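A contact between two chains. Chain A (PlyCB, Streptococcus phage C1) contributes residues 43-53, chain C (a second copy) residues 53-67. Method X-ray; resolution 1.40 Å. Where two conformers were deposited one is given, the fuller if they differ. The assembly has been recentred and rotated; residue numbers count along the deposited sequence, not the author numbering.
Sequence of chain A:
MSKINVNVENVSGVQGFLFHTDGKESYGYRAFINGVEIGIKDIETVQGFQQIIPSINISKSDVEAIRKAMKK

Chain A 43-53: IETVQGFQQII
Chain C (53-67) IPSINISKSDVEAIR

A helix of chain A, beginning at Ile43(A), packs against a short strand of chain C, Ser55(C) to Asn57(C). The two run nearly antiparallel, at 156°, with their axes 6.3 Å apart at closest approach. Thr45(A) lies beside Ile58(C), CA to CA 4.4 Å, and Gly48(A) beside Asn57(C), also CA to CA 4.4 Å; together the stretches bury 593 Å².

Such closeness depends on glycine. Gly48(A), at phi/psi -63/-50, presents bare backbone to the strand, and its CA approaches Asn57(C) O at 3.3 Å in a nearly straight CA-H...O contact (168° at the hydrogen). A CB here would lie 1.8 Å from that oxygen. The amide of Gly48(A) is already spent within the helix, its N donating to Glu44(A) O at 2.9 Å.

One turn earlier, Thr45(A), chi1 m, uses its hydroxyl twice. OG1 accepts from Ser59(C) N at 2.9 Å (167°) and donates to Asp62(C) OD2 at 2.6 Å. A buried hydroxyl suits this place because it can meet an amide and a carboxylate at once. Asp62(C), chi1 m, points toward the helix, and both its carboxylate oxygens also bond to residues adjoining the stretches. The extended Glu44(A), chi1 and chi2 t, lays OE2 2.9 Å from Asn57(C) OD1, where the orientation of the amide is uncertain; both its carboxylate oxygens are hydrogen-bonded elsewhere in the structure.

Beyond the polar site, Phe49(A), chi1 m and chi2 -83°, starts away from chain C, but its ring reaches back. Ile56(C), chi1 p and chi2 t, sets CD1 over one face, 3.8 Å from the ring centroid of Phe49(A). Phe49(A) CE2 meets Ile58(C) CD1 at 3.7 Å and Ile66(C) CD1 at 3.5 Å. Ile52(A), chi1 p, extends this apolar surface, its CG2 3.7 Å from Pro54(C) CB and 4.0 Å from Ile56(C) CG2.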

# COMPACT_ATOMS: atom_id res chain seq x y z
N ILE A 43 -16.62 -9.37 -28.39
CA ILE A 43 -15.80 -8.18 -28.36
C ILE A 43 -16.29 -7.15 -27.33
O ILE A 43 -15.46 -6.44 -26.74
CB ILE A 43 -15.62 -7.57 -29.77
CG1 ILE A 43 -14.36 -6.66 -29.84
CG2 ILE A 43 -16.87 -6.84 -30.26
CD1 ILE A 43 -12.98 -7.40 -29.70
N GLU A 44 -17.60 -7.13 -27.04
CA GLU A 44 -18.09 -6.21 -26.01
C GLU A 44 -17.38 -6.46 -24.67
O GLU A 44 -17.01 -5.51 -23.98
CB GLU A 44 -19.59 -6.40 -25.84
CG GLU A 44 -20.14 -5.58 -24.69
CD GLU A 44 -21.62 -5.73 -24.45
OE1 GLU A 44 -22.16 -6.86 -24.61
OE2 GLU A 44 -22.24 -4.74 -24.00
N THR A 45 -17.17 -7.74 -24.32
CA THR A 45 -16.53 -8.11 -23.07
C THR A 45 -15.07 -7.72 -23.08
O THR A 45 -14.55 -7.31 -22.05
CB THR A 45 -16.70 -9.61 -22.87
OG1 THR A 45 -18.09 -9.96 -22.98
CG2 THR A 45 -16.14 -10.09 -21.52
N VAL A 46 -14.40 -7.89 -24.24
CA VAL A 46 -13.01 -7.46 -24.34
C VAL A 46 -12.93 -5.95 -24.05
O VAL A 46 -12.11 -5.50 -23.24
CB VAL A 46 -12.47 -7.76 -25.75
CG1 VAL A 46 -11.06 -7.16 -25.94
CG2 VAL A 46 -12.44 -9.28 -26.00
N GLN A 47 -13.79 -5.17 -24.69
CA GLN A 47 -13.75 -3.71 -24.47
C GLN A 47 -14.09 -3.35 -23.02
O GLN A 47 -13.47 -2.44 -22.46
CB GLN A 47 -14.66 -3.00 -25.46
CG GLN A 47 -14.20 -3.19 -26.90
CD GLN A 47 -15.22 -2.70 -27.91
OE1 GLN A 47 -16.44 -2.99 -27.85
NE2 GLN A 47 -14.74 -2.00 -28.91
N GLY A 48 -15.02 -4.08 -22.41
CA GLY A 48 -15.36 -3.85 -21.01
C GLY A 48 -14.18 -4.09 -20.09
O GLY A 48 -13.80 -3.22 -19.29
N PHE A 49 -13.52 -5.27 -20.25
CA PHE A 49 -12.37 -5.52 -19.37
C PHE A 49 -11.17 -4.64 -19.69
O PHE A 49 -10.39 -4.37 -18.78
CB PHE A 49 -11.99 -7.01 -19.40
CG PHE A 49 -12.85 -7.76 -18.41
CD1 PHE A 49 -12.51 -7.80 -17.06
CD2 PHE A 49 -14.06 -8.31 -18.79
CE1 PHE A 49 -13.34 -8.43 -16.12
CE2 PHE A 49 -14.89 -8.94 -17.86
CZ PHE A 49 -14.53 -8.98 -16.52
N GLN A 50 -11.07 -4.13 -20.93
CA GLN A 50 -9.98 -3.19 -21.26
C GLN A 50 -10.10 -1.89 -20.45
O GLN A 50 -9.12 -1.15 -20.36
CB GLN A 50 -9.92 -2.89 -22.76
CG GLN A 50 -9.27 -4.04 -23.53
CD GLN A 50 -9.31 -3.90 -25.02
OE1 GLN A 50 -10.15 -3.20 -25.59
NE2 GLN A 50 -8.40 -4.64 -25.68
N GLN A 51 -11.25 -1.64 -19.81
CA GLN A 51 -11.33 -0.43 -19.00
C GLN A 51 -10.72 -0.65 -17.62
O GLN A 51 -10.44 0.34 -16.92
CB GLN A 51 -12.77 0.08 -18.88
CG GLN A 51 -13.41 0.43 -20.24
CD GLN A 51 -12.80 1.67 -20.86
N ILE A 52 -10.50 -1.92 -17.19
CA ILE A 52 -9.97 -2.19 -15.85
C ILE A 52 -8.70 -3.01 -15.77
O ILE A 52 -8.05 -2.99 -14.72
CB ILE A 52 -11.08 -2.78 -14.93
CG1 ILE A 52 -11.65 -4.12 -15.47
CG2 ILE A 52 -12.20 -1.74 -14.66
CD1 ILE A 52 -12.49 -4.91 -14.41
N ILE A 53 -8.35 -3.77 -16.83
CA ILE A 53 -7.12 -4.56 -16.80
C ILE A 53 -6.35 -4.35 -18.09
O ILE A 53 -6.94 -4.03 -19.12
CB ILE A 53 -7.37 -6.08 -16.53
CG1 ILE A 53 -8.32 -6.70 -17.57
CG2 ILE A 53 -7.83 -6.33 -15.08
CD1 ILE A 53 -8.52 -8.21 -17.43
N ILE C 53 -17.17 2.59 -7.80
CA ILE C 53 -16.59 1.40 -8.44
C ILE C 53 -16.70 1.53 -9.96
O ILE C 53 -17.62 2.20 -10.45
CB ILE C 53 -17.19 0.06 -7.95
CG1 ILE C 53 -18.71 -0.00 -8.14
CG2 ILE C 53 -16.75 -0.26 -6.52
CD1 ILE C 53 -19.35 -1.35 -7.76
N PRO C 54 -15.85 0.83 -10.72
CA PRO C 54 -15.98 0.90 -12.18
C PRO C 54 -17.24 0.21 -12.68
O PRO C 54 -17.81 -0.64 -12.00
CB PRO C 54 -14.73 0.18 -12.70
CG PRO C 54 -14.16 -0.55 -11.56
CD PRO C 54 -14.67 0.06 -10.28
N SER C 55 -17.62 0.55 -13.90
CA SER C 55 -18.82 0.03 -14.56
C SER C 55 -18.41 -0.35 -15.96
O SER C 55 -17.97 0.49 -16.76
CB SER C 55 -19.87 1.15 -14.56
OG SER C 55 -21.06 0.73 -15.23
N ILE C 56 -18.48 -1.66 -16.23
CA ILE C 56 -17.99 -2.19 -17.51
C ILE C 56 -19.06 -2.98 -18.25
O ILE C 56 -20.10 -3.33 -17.68
CB ILE C 56 -16.71 -3.07 -17.28
CG1 ILE C 56 -17.03 -4.38 -16.52
CG2 ILE C 56 -15.62 -2.24 -16.59
CD1 ILE C 56 -15.86 -5.43 -16.49
N ASN C 57 -18.78 -3.30 -19.50
CA ASN C 57 -19.68 -4.11 -20.32
C ASN C 57 -19.20 -5.56 -20.36
O ASN C 57 -18.01 -5.82 -20.58
CB ASN C 57 -19.74 -3.58 -21.76
CG ASN C 57 -20.53 -2.32 -21.95
OD1 ASN C 57 -21.51 -2.29 -22.74
ND2 ASN C 57 -20.10 -1.24 -21.33
N ILE C 58 -20.16 -6.51 -20.20
CA ILE C 58 -19.89 -7.94 -20.30
C ILE C 58 -21.04 -8.53 -21.08
O ILE C 58 -22.21 -8.37 -20.69
CB ILE C 58 -19.74 -8.62 -18.92
CG1 ILE C 58 -18.60 -7.99 -18.11
CG2 ILE C 58 -19.53 -10.14 -19.08
CD1 ILE C 58 -18.40 -8.61 -16.70
N SER C 59 -20.77 -9.23 -22.17
CA SER C 59 -21.83 -9.83 -22.95
C SER C 59 -22.54 -10.91 -22.12
O SER C 59 -21.94 -11.52 -21.24
CB SER C 59 -21.21 -10.43 -24.20
OG SER C 59 -22.14 -11.08 -25.05
N LYS C 60 -23.83 -11.16 -22.43
CA LYS C 60 -24.56 -12.20 -21.72
C LYS C 60 -23.83 -13.55 -21.80
O LYS C 60 -23.77 -14.25 -20.78
CB LYS C 60 -25.98 -12.30 -22.30
CG LYS C 60 -26.88 -13.27 -21.55
CD LYS C 60 -28.29 -13.21 -22.14
CE LYS C 60 -29.13 -14.35 -21.62
NZ LYS C 60 -30.59 -14.13 -21.89
N SER C 61 -23.26 -13.89 -22.97
CA SER C 61 -22.59 -15.18 -23.15
C SER C 61 -21.29 -15.30 -22.35
O SER C 61 -20.81 -16.42 -22.17
CB SER C 61 -22.30 -15.46 -24.62
OG SER C 61 -21.37 -14.53 -25.14
N ASP C 62 -20.69 -14.17 -21.92
CA ASP C 62 -19.44 -14.22 -21.16
C ASP C 62 -19.64 -14.17 -19.65
O ASP C 62 -18.68 -14.41 -18.91
CB ASP C 62 -18.51 -13.10 -21.63
CG ASP C 62 -17.88 -13.39 -22.98
OD1 ASP C 62 -17.44 -14.53 -23.20
OD2 ASP C 62 -17.76 -12.44 -23.80
N VAL C 63 -20.87 -13.90 -19.17
CA VAL C 63 -21.09 -13.82 -17.72
C VAL C 63 -20.70 -15.11 -16.99
O VAL C 63 -20.06 -15.03 -15.94
CB VAL C 63 -22.52 -13.36 -17.38
CG1 VAL C 63 -22.78 -13.44 -15.87
CG2 VAL C 63 -22.73 -11.93 -17.87
N GLU C 64 -21.04 -16.28 -17.55
CA GLU C 64 -20.72 -17.54 -16.89
C GLU C 64 -19.22 -17.66 -16.61
O GLU C 64 -18.85 -18.02 -15.49
CB GLU C 64 -21.22 -18.70 -17.77
CG GLU C 64 -20.97 -20.10 -17.23
CD GLU C 64 -21.65 -21.19 -18.04
OE1 GLU C 64 -20.96 -21.89 -18.83
N ALA C 65 -18.37 -17.34 -17.59
CA ALA C 65 -16.92 -17.45 -17.38
C ALA C 65 -16.42 -16.43 -16.36
O ALA C 65 -15.56 -16.76 -15.53
CB ALA C 65 -16.17 -17.29 -18.69
N ILE C 66 -16.97 -15.19 -16.37
CA ILE C 66 -16.54 -14.19 -15.39
C ILE C 66 -16.94 -14.64 -13.99
O ILE C 66 -16.15 -14.48 -13.05
CB ILE C 66 -17.10 -12.80 -15.74
CG1 ILE C 66 -16.67 -12.36 -17.17
CG2 ILE C 66 -16.75 -11.75 -14.66
CD1 ILE C 66 -15.21 -12.36 -17.45
N ARG C 67 -18.15 -15.21 -13.85
CA ARG C 67 -18.58 -15.76 -12.56
C ARG C 67 -17.57 -16.75 -12.02
O ARG C 67 -17.24 -16.69 -10.83
CB ARG C 67 -19.85 -16.54 -12.76
CG ARG C 67 -20.98 -15.80 -12.30
CD ARG C 67 -22.20 -16.66 -12.29
NE ARG C 67 -23.26 -15.69 -12.41
CZ ARG C 67 -24.17 -15.66 -13.36
NH1 ARG C 67 -24.27 -16.66 -14.23
NH2 ARG C 67 -25.04 -14.67 -13.40